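Local structure of triggering receptor expressed on myeloid cells 1 (Mus musculus, 1U9K) at residues A[93-98]-A[103-108]; A[21-26]-A[31-36]; A[78-83]-A[89-94]. The protein amplifies inflammatory responses as a cell-surface receptor of the immune system, multimerizing on ligand binding and signalling through TYROBP/DAP12, its extracellular V-type immunoglobulin domain being the part present. All blocks are in the same frame, centred on the assembly; numbering follows the deposited sequence.

Contact 1: residues A[93-98]-A[103-108]; sequences CVIYHP and VVLFHP. With ZN (zinc ion), chain D.
The hairpin of strands 89-96 and 103-113 in a V-type immunoglobulin domain is joined here by Ile95 and Val103, an antiparallel hydrogen-bonded pair. Ile95 N donates to Val103 O at 2.8 Å, and Val103 N returns a bond to Ile95 O at 3.0 Å. One step along, Val94 and Val104 form the non-hydrogen-bonded pair; Leu105 N then reaches Cys93 O at 2.9 Å. On the face carrying Ile95, its side chain runs alongside that of Val103, CB to CB 3.8 Å, while Leu105 crosses it at about a right angle and sets CD2 3.9 Å from Ile95 CG1. With CG held between its backbone N and carbonyl carbon (chi1 48°), the His97 ring brings CE1 to 3.7 Å from Val103 CG2. ND1 of His97 binds the zinc ion at 2.3 Å, and its NE2 is hydrogen-bonded to Asp101 O, so both ring nitrogens are engaged and the ring's rotation is fixed. Cys93 carries the disulfide to Cys21. These strands and their connecting turn correspond to the F-G hairpin, whose turn is the CDR3-like loop of V-set domains.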
loop_
_atom_site.group_PDB
_atom_site.type_symbol
_atom_site.label_atom_id
_atom_site.label_comp_id
_atom_site.label_asym_id
_atom_site.label_seq_id
_atom_site.Cartn_x
_atom_site.Cartn_y
_atom_site.Cartn_z
ATOM N N CYS A 93 3.482 -1.804 0.490
ATOM C CA CYS A 93 2.360 -2.442 1.189
ATOM C C CYS A 93 2.931 -3.351 2.282
ATOM O O CYS A 93 3.940 -4.050 2.070
ATOM C CB CYS A 93 1.612 -3.435 0.284
ATOM S SG CYS A 93 0.868 -2.816 -1.208
ATOM N N VAL A 94 2.267 -3.364 3.432
ATOM C CA VAL A 94 2.721 -4.131 4.563
ATOM C C VAL A 94 1.587 -4.767 5.331
ATOM O O VAL A 94 0.419 -4.323 5.285
ATOM C CB VAL A 94 3.485 -3.276 5.548
ATOM C CG1 VAL A 94 4.732 -2.660 4.908
ATOM C CG2 VAL A 94 2.549 -2.226 6.218
ATOM N N ILE A 95 1.934 -5.846 6.016
ATOM C CA ILE A 95 1.156 -6.280 7.192
ATOM C C ILE A 95 1.527 -5.302 8.302
ATOM O O ILE A 95 2.709 -5.154 8.643
ATOM C CB ILE A 95 1.452 -7.695 7.594
ATOM C CG1 ILE A 95 1.268 -8.672 6.424
ATOM C CG2 ILE A 95 0.573 -8.096 8.855
ATOM C CD1 ILE A 95 -0.122 -8.651 5.797
ATOM N N TYR A 96 0.498 -4.667 8.856
ATOM C CA TYR A 96 0.577 -3.642 9.846
ATOM C C TYR A 96 0.125 -4.119 11.219
ATOM O O TYR A 96 -1.045 -4.500 11.434
ATOM C CB TYR A 96 -0.244 -2.475 9.388
ATOM C CG TYR A 96 -0.082 -1.191 10.187
ATOM C CD1 TYR A 96 1.065 -0.409 10.090
ATOM C CD2 TYR A 96 -1.127 -0.741 10.991
ATOM C CE1 TYR A 96 1.194 0.768 10.817
ATOM C CE2 TYR A 96 -1.018 0.430 11.727
ATOM C CZ TYR A 96 0.137 1.191 11.614
ATOM O OH TYR A 96 0.225 2.332 12.347
ATOM N N HIS A 97 1.078 -4.136 12.141
ATOM C CA HIS A 97 0.849 -4.647 13.496
ATOM C C HIS A 97 1.792 -4.001 14.503
ATOM O O HIS A 97 2.601 -4.683 15.119
ATOM C CB HIS A 97 1.001 -6.168 13.527
ATOM C CG HIS A 97 2.286 -6.682 12.832
ATOM N ND1 HIS A 97 2.510 -8.018 12.576
ATOM C CD2 HIS A 97 3.370 -6.021 12.365
ATOM C CE1 HIS A 97 3.679 -8.157 11.979
ATOM N NE2 HIS A 97 4.220 -6.962 11.839
ATOM N N PRO A 98 1.680 -2.693 14.709
ATOM C CA PRO A 98 2.595 -2.019 15.622
ATOM C C PRO A 98 2.310 -2.440 17.083
ATOM O O PRO A 98 1.162 -2.763 17.401
ATOM C CB PRO A 98 2.318 -0.528 15.401
ATOM C CG PRO A 98 0.939 -0.465 14.894
ATOM C CD PRO A 98 0.681 -1.782 14.130
ATOM N N VAL A 103 5.451 -6.377 8.132
ATOM C CA VAL A 103 5.910 -7.410 7.210
ATOM C C VAL A 103 5.679 -6.848 5.834
ATOM O O VAL A 103 4.556 -6.532 5.480
ATOM C CB VAL A 103 5.141 -8.750 7.336
ATOM C CG1 VAL A 103 5.671 -9.783 6.320
ATOM C CG2 VAL A 103 5.195 -9.315 8.772
ATOM N N VAL A 104 6.733 -6.741 5.042
ATOM C CA VAL A 104 6.623 -6.175 3.706
ATOM C C VAL A 104 6.010 -7.197 2.752
ATOM O O VAL A 104 6.500 -8.305 2.650
ATOM C CB VAL A 104 8.009 -5.717 3.213
ATOM C CG1 VAL A 104 7.939 -5.108 1.872
ATOM C CG2 VAL A 104 8.650 -4.741 4.261
ATOM N N LEU A 105 4.918 -6.825 2.092
ATOM C CA LEU A 105 4.315 -7.591 1.021
ATOM C C LEU A 105 4.942 -7.195 -0.334
ATOM O O LEU A 105 5.470 -6.089 -0.506
ATOM C CB LEU A 105 2.816 -7.336 0.996
ATOM C CG LEU A 105 2.089 -7.659 2.306
ATOM C CD1 LEU A 105 0.676 -7.178 2.176
ATOM C CD2 LEU A 105 2.151 -9.142 2.606
ATOM N N PHE A 106 4.873 -8.074 -1.315
ATOM C CA PHE A 106 5.200 -7.683 -2.677
ATOM C C PHE A 106 6.654 -7.216 -2.652
ATOM O O PHE A 106 7.495 -7.887 -2.096
ATOM C CB PHE A 106 4.189 -6.661 -3.197
ATOM C CG PHE A 106 4.195 -6.510 -4.691
ATOM C CD1 PHE A 106 4.151 -7.621 -5.512
ATOM C CD2 PHE A 106 4.245 -5.244 -5.272
ATOM C CE1 PHE A 106 4.157 -7.483 -6.887
ATOM C CE2 PHE A 106 4.250 -5.105 -6.647
ATOM C CZ PHE A 106 4.206 -6.225 -7.454
ATOM N N HIS A 107 6.929 -6.042 -3.244
ATOM C CA HIS A 107 8.248 -5.439 -3.155
ATOM C C HIS A 107 8.044 -3.909 -3.087
ATOM O O HIS A 107 6.954 -3.410 -3.411
ATOM C CB HIS A 107 9.189 -5.951 -4.238
ATOM C CG HIS A 107 8.614 -5.957 -5.615
ATOM N ND1 HIS A 107 7.728 -6.913 -6.052
ATOM C CD2 HIS A 107 8.832 -5.145 -6.668
ATOM C CE1 HIS A 107 7.381 -6.657 -7.301
ATOM N NE2 HIS A 107 8.046 -5.595 -7.703
ATOM N N PRO A 108 9.019 -3.176 -2.568
ATOM C CA PRO A 108 8.888 -1.731 -2.544
ATOM C C PRO A 108 8.665 -1.218 -3.965
ATOM O O PRO A 108 9.120 -1.805 -4.948
ATOM C CB PRO A 108 10.224 -1.269 -1.942
ATOM C CG PRO A 108 10.708 -2.420 -1.152
ATOM C CD PRO A 108 10.238 -3.620 -1.886
HETATM ZN ZN ZN D . 0.902 -9.628 12.758
#

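Contact 2: residues A[21-26]-A[31-36]; sequences CPFNIM and SQKAWQ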
loop_
_atom_site.group_PDB
_atom_site.type_symbol
_atom_site.label_atom_id
_atom_site.label_comp_id
_atom_site.label_asym_id
_atom_site.label_seq_id
_atom_site.Cartn_x
_atom_site.Cartn_y
_atom_site.Cartn_z
ATOM N N CYS A 21 -0.741 -6.027 -4.487
ATOM C CA CYS A 21 0.101 -6.665 -3.489
ATOM C C CYS A 21 -0.487 -7.963 -2.989
ATOM O O CYS A 21 -1.403 -7.930 -2.177
ATOM C CB CYS A 21 0.293 -5.742 -2.296
ATOM S SG CYS A 21 1.104 -4.194 -2.764
ATOM N N PRO A 22 0.012 -9.097 -3.420
ATOM C CA PRO A 22 -0.473 -10.352 -2.856
ATOM C C PRO A 22 -0.117 -10.468 -1.380
ATOM O O PRO A 22 0.915 -9.957 -0.956
ATOM C CB PRO A 22 0.292 -11.425 -3.651
ATOM C CG PRO A 22 0.794 -10.819 -4.802
ATOM C CD PRO A 22 1.037 -9.347 -4.438
ATOM N N PHE A 23 -0.962 -11.148 -0.612
ATOM C CA PHE A 23 -0.606 -11.530 0.750
ATOM C C PHE A 23 -0.951 -12.988 1.000
ATOM O O PHE A 23 -1.884 -13.529 0.432
ATOM C CB PHE A 23 -1.198 -10.622 1.818
ATOM C CG PHE A 23 -2.706 -10.639 1.906
ATOM C CD1 PHE A 23 -3.328 -11.518 2.745
ATOM C CD2 PHE A 23 -3.468 -9.737 1.192
ATOM C CE1 PHE A 23 -4.710 -11.542 2.837
ATOM C CE2 PHE A 23 -4.829 -9.750 1.270
ATOM C CZ PHE A 23 -5.455 -10.671 2.107
ATOM N N ASN A 24 -0.192 -13.612 1.883
ATOM C CA ASN A 24 -0.436 -15.001 2.253
ATOM C C ASN A 24 -1.650 -15.094 3.179
ATOM O O ASN A 24 -1.567 -14.675 4.344
ATOM C CB ASN A 24 0.830 -15.529 2.921
ATOM C CG ASN A 24 0.698 -16.932 3.363
ATOM O OD1 ASN A 24 -0.386 -17.374 3.713
ATOM N ND2 ASN A 24 1.789 -17.666 3.341
ATOM N N ILE A 25 -2.759 -15.670 2.687
ATOM C CA ILE A 25 -4.017 -15.749 3.436
ATOM C C ILE A 25 -3.905 -16.657 4.622
ATOM O O ILE A 25 -4.613 -16.453 5.596
ATOM C CB ILE A 25 -5.226 -16.227 2.515
ATOM C CG1 ILE A 25 -5.811 -15.057 1.767
ATOM C CG2 ILE A 25 -6.387 -16.923 3.313
ATOM C CD1 ILE A 25 -7.020 -14.443 2.446
ATOM N N MET A 26 -3.076 -17.690 4.541
ATOM C CA MET A 26 -2.934 -18.589 5.679
ATOM C C MET A 26 -2.374 -17.864 6.890
ATOM O O MET A 26 -2.721 -18.227 8.004
ATOM C CB MET A 26 -2.044 -19.778 5.313
ATOM C CG MET A 26 -2.573 -20.617 4.163
ATOM S SD MET A 26 -1.661 -22.157 3.950
ATOM C CE MET A 26 -2.178 -23.061 5.407
ATOM N N SER A 31 -5.112 -10.096 9.775
ATOM C CA SER A 31 -4.167 -9.041 10.078
ATOM C C SER A 31 -4.581 -7.784 9.338
ATOM O O SER A 31 -5.162 -7.821 8.226
ATOM C CB SER A 31 -2.724 -9.425 9.663
ATOM O OG SER A 31 -2.284 -10.557 10.358
ATOM N N GLN A 32 -4.239 -6.665 9.943
ATOM C CA GLN A 32 -4.341 -5.390 9.293
ATOM C C GLN A 32 -3.248 -5.234 8.198
ATOM O O GLN A 32 -2.102 -5.746 8.320
ATOM C CB GLN A 32 -4.213 -4.276 10.348
ATOM C CG GLN A 32 -4.667 -2.940 9.874
ATOM C CD GLN A 32 -4.826 -1.954 11.031
ATOM O OE1 GLN A 32 -4.058 -1.999 11.987
ATOM N NE2 GLN A 32 -5.822 -1.084 10.948
ATOM N N LYS A 33 -3.614 -4.502 7.158
ATOM C CA LYS A 33 -2.699 -4.149 6.087
ATOM C C LYS A 33 -2.645 -2.653 5.899
ATOM O O LYS A 33 -3.547 -1.920 6.283
ATOM C CB LYS A 33 -3.037 -4.857 4.778
ATOM C CG LYS A 33 -2.971 -6.396 4.896
ATOM C CD LYS A 33 -4.319 -6.999 5.006
ATOM C CE LYS A 33 -4.283 -8.527 5.170
ATOM N NZ LYS A 33 -5.530 -9.010 5.701
ATOM N N ALA A 34 -1.536 -2.189 5.326
ATOM C CA ALA A 34 -1.316 -0.784 5.176
ATOM C C ALA A 34 -0.478 -0.481 3.956
ATOM O O ALA A 34 0.333 -1.296 3.486
ATOM C CB ALA A 34 -0.676 -0.216 6.369
ATOM N N TRP A 35 -0.658 0.740 3.479
ATOM C CA TRP A 35 0.212 1.365 2.486
ATOM C C TRP A 35 1.046 2.432 3.178
ATOM O O TRP A 35 0.502 3.232 3.903
ATOM C CB TRP A 35 -0.651 2.026 1.438
ATOM C CG TRP A 35 0.054 2.713 0.251
ATOM C CD1 TRP A 35 -0.126 4.003 -0.119
ATOM C CD2 TRP A 35 0.878 2.114 -0.761
ATOM N NE1 TRP A 35 0.555 4.267 -1.270
ATOM C CE2 TRP A 35 1.162 3.114 -1.705
ATOM C CE3 TRP A 35 1.370 0.812 -0.996
ATOM C CZ2 TRP A 35 1.930 2.885 -2.816
ATOM C CZ3 TRP A 35 2.140 0.580 -2.107
ATOM C CH2 TRP A 35 2.423 1.612 -3.005
ATOM N N GLN A 36 2.355 2.411 2.951
ATOM C CA GLN A 36 3.308 3.291 3.604
ATOM C C GLN A 36 4.180 4.006 2.590
ATOM O O GLN A 36 4.464 3.483 1.523
ATOM C CB GLN A 36 4.240 2.534 4.548
ATOM C CG GLN A 36 3.462 1.804 5.702
ATOM C CD GLN A 36 4.417 1.257 6.755
ATOM O OE1 GLN A 36 5.389 0.607 6.396
ATOM N NE2 GLN A 36 4.167 1.544 8.027
#
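Phe23 and Lys33 meet in the interior of the immunoglobulin sandwich, where the end of strand 17-22 in one sheet faces strand 32-37 in the other; in V-set terms these are strands B and C. The tight part is confined to this pair. The Lys33 chain crosses the Phe23 side chain at about a right angle and lays its CE over the middle of one ring face, 3.8 Å from the centroid and 9° off the ring normal, which is CH-pi geometry. The ammonium lies farther from the axis: Lys33 NZ is 4.3 Å from the centroid of the Phe23 ring and 28° off the normal, an off-centre cation-pi contact. The lysine chain bends at chi2 (102°), after which its extended end brings CE over the ring. The buried amine is satisfied by two backbone carbonyls, Tyr28 O and Ser31 O. Leu105 touches Phe23, and the ring of His69 meets it with the planes nearly parallel, so the aromatic group is packed by more than the lysine.

The other side is looser. Backbones stay well apart, with Phe23 CA and Lys33 CA 9.3 Å from each other, and the chain beyond Phe23 turns toward solvent. There the exposed Asn24 occupies the N-cap position of helix 25-28, its OD1 accepting a hydrogen bond from Lys27 N and a weak one from Met26 N. Back at the buried amine, Lys33 NZ grips Ser31 O at 2.8 Å.

Contact 3: residues A[78-83]-A[89-94]; sequences VQMTDL and GLYRCV
Met80 and Tyr91 supply the sulfur-aromatic part of this contact, approaching from opposite directions. The thioether of Met80 lies over one face of the Tyr91 ring, with SD 4.5 Å from the ring centroid and 19° off the normal, a Met-aromatic contact displaced toward the rim. A bend at the end of the methionine chain (chi3 57°) carries the methyl group on toward the phenol end of the ring, where Met80 CE is 3.7 Å from Tyr91 OH and 4.0 Å from Tyr91 CZ.

Apolar packing forms a second, separate patch. Val78 CG2, anti to the valine's carbonyl carbon, meets Cys93 SG at 3.9 Å, so a methyl group rests against the disulfide sulfur. The backbones are far apart even here, Val78 CA and Cys93 CA being 8.2 Å from each other, which identifies a meeting of side chains between facing sheets. Strand 75-80 belongs to the four-stranded sheet and strand 89-96 to the five-stranded one; in the V-set immunoglobulin sandwich they are strands E and F. Both patches therefore lie in the core between the two sheets, and all four touching residues are buried.

An aromatic neighbour, Trp35, joins the two patches: its ring meets that of Tyr91 with the planes nearly parallel, and it also touches Val78 and Met80.

Among the side chains that touch, Tyr91 contributes a polar bond: its OH is hydrogen-bonded to Asp87 O, in the bend just ahead of strand 89-96, an interaction known from immunoglobulin domains as the tyrosine corner.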
loop_
_atom_site.group_PDB
_atom_site.type_symbol
_atom_site.label_atom_id
_atom_site.label_comp_id
_atom_site.label_asym_id
_atom_site.label_seq_id
_atom_site.Cartn_x
_atom_site.Cartn_y
_atom_site.Cartn_z
ATOM N N VAL A 78 -3.785 -1.155 -4.093
ATOM C CA VAL A 78 -3.689 0.234 -3.705
ATOM C C VAL A 78 -3.843 1.113 -4.930
ATOM O O VAL A 78 -3.341 0.777 -5.989
ATOM C CB VAL A 78 -2.326 0.487 -3.053
ATOM C CG1 VAL A 78 -2.210 1.959 -2.683
ATOM C CG2 VAL A 78 -2.138 -0.461 -1.845
ATOM N N GLN A 79 -4.604 2.204 -4.821
ATOM C CA GLN A 79 -4.679 3.175 -5.897
ATOM C C GLN A 79 -4.397 4.523 -5.291
ATOM O O GLN A 79 -4.919 4.823 -4.202
ATOM C CB GLN A 79 -6.035 3.191 -6.543
ATOM C CG GLN A 79 -6.309 2.013 -7.432
ATOM C CD GLN A 79 -7.734 2.039 -7.926
ATOM O OE1 GLN A 79 -8.570 1.250 -7.473
ATOM N NE2 GLN A 79 -8.035 2.991 -8.797
ATOM N N MET A 80 -3.589 5.333 -5.973
ATOM C CA MET A 80 -3.375 6.753 -5.634
ATOM C C MET A 80 -3.782 7.515 -6.857
ATOM O O MET A 80 -3.240 7.275 -7.911
ATOM C CB MET A 80 -1.893 7.049 -5.364
ATOM C CG MET A 80 -1.362 6.334 -4.173
ATOM S SD MET A 80 0.425 6.539 -3.944
ATOM C CE MET A 80 0.625 8.231 -3.853
ATOM N N THR A 81 -4.746 8.411 -6.731
ATOM C CA THR A 81 -5.307 9.102 -7.847
ATOM C C THR A 81 -4.684 10.472 -7.947
ATOM O O THR A 81 -4.098 10.974 -7.004
ATOM C CB THR A 81 -6.796 9.249 -7.706
ATOM O OG1 THR A 81 -7.106 9.780 -6.393
ATOM C CG2 THR A 81 -7.474 7.873 -7.764
ATOM N N ASP A 82 -4.778 11.029 -9.138
ATOM C CA ASP A 82 -4.363 12.398 -9.413
ATOM C C ASP A 82 -2.936 12.597 -8.917
ATOM O O ASP A 82 -2.658 13.466 -8.113
ATOM C CB ASP A 82 -5.299 13.404 -8.750
ATOM C CG ASP A 82 -5.155 14.795 -9.353
ATOM O OD1 ASP A 82 -4.676 14.897 -10.534
ATOM O OD2 ASP A 82 -5.448 15.846 -8.718
ATOM N N LEU A 83 -2.028 11.748 -9.382
ATOM C CA LEU A 83 -0.640 11.823 -8.951
ATOM C C LEU A 83 -0.013 13.168 -9.224
ATOM O O LEU A 83 -0.240 13.785 -10.248
ATOM C CB LEU A 83 0.205 10.761 -9.665
ATOM C CG LEU A 83 -0.070 9.326 -9.265
ATOM C CD1 LEU A 83 0.580 8.373 -10.274
ATOM C CD2 LEU A 83 0.378 9.088 -7.879
ATOM N N GLY A 89 8.464 8.961 -4.777
ATOM C CA GLY A 89 9.087 8.409 -3.586
ATOM C C GLY A 89 9.015 6.918 -3.513
ATOM O O GLY A 89 8.553 6.290 -4.473
ATOM N N LEU A 90 9.458 6.350 -2.388
ATOM C CA LEU A 90 9.463 4.906 -2.189
ATOM C C LEU A 90 8.254 4.587 -1.279
ATOM O O LEU A 90 8.027 5.268 -0.264
ATOM C CB LEU A 90 10.784 4.477 -1.560
ATOM C CG LEU A 90 10.970 2.986 -1.433
ATOM C CD1 LEU A 90 11.034 2.373 -2.772
ATOM C CD2 LEU A 90 12.277 2.705 -0.606
ATOM N N TYR A 91 7.497 3.551 -1.634
ATOM C CA TYR A 91 6.295 3.140 -0.927
ATOM C C TYR A 91 6.299 1.638 -0.777
ATOM O O TYR A 91 7.009 0.956 -1.470
ATOM C CB TYR A 91 5.044 3.483 -1.726
ATOM C CG TYR A 91 4.783 4.927 -1.938
ATOM C CD1 TYR A 91 5.293 5.596 -3.055
ATOM C CD2 TYR A 91 3.956 5.651 -1.059
ATOM C CE1 TYR A 91 5.039 6.942 -3.264
ATOM C CE2 TYR A 91 3.718 7.024 -1.263
ATOM C CZ TYR A 91 4.264 7.648 -2.333
ATOM O OH TYR A 91 4.042 8.986 -2.579
ATOM N N ARG A 92 5.505 1.123 0.141
ATOM C CA ARG A 92 5.309 -0.297 0.213
ATOM C C ARG A 92 3.968 -0.613 0.798
ATOM O O ARG A 92 3.401 0.180 1.541
ATOM C CB ARG A 92 6.379 -0.946 1.079
ATOM C CG ARG A 92 6.479 -0.348 2.428
ATOM C CD ARG A 92 7.547 -0.926 3.289
ATOM N NE ARG A 92 7.380 -0.508 4.683
ATOM C CZ ARG A 92 8.337 -0.641 5.604
ATOM N NH1 ARG A 92 9.465 -1.178 5.300
ATOM N NH2 ARG A 92 8.152 -0.257 6.845
ATOM N N CYS A 93 3.482 -1.804 0.490
ATOM C CA CYS A 93 2.360 -2.442 1.189
ATOM C C CYS A 93 2.931 -3.351 2.282
ATOM O O CYS A 93 3.940 -4.050 2.070
ATOM C CB CYS A 93 1.612 -3.435 0.284
ATOM S SG CYS A 93 0.868 -2.816 -1.208
ATOM N N VAL A 94 2.267 -3.364 3.432
ATOM C CA VAL A 94 2.721 -4.131 4.563
ATOM C C VAL A 94 1.587 -4.767 5.331
ATOM O O VAL A 94 0.419 -4.323 5.285
ATOM C CB VAL A 94 3.485 -3.276 5.548
ATOM C CG1 VAL A 94 4.732 -2.660 4.908
ATOM C CG2 VAL A 94 2.549 -2.226 6.218
#

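Overall arrangement
Strand 89-96 connects the set: contacts 1 and 3 share Cys93 and Val94, and contact 2 lies beside it through strand 32-37, where Val94 N is 2.8 Å from Ala34 O, a probable hydrogen bond. Contact 1 works within one sheet, whereas contacts 2 and 3 bridge the two. The disulfide, Cys93 SG to Cys21 SG at 2.1 Å, ties contact 2 to both others. Centres of contacts 1 and 2 are about 6 Å apart; that of contact 3 is about 13 Å from contact 1 and 14 Å from contact 2. One zinc ion binds at His97 of contact 1, about 9 Å from the nearest Lys33 side-chain atom and 14 Å from that of Cys93.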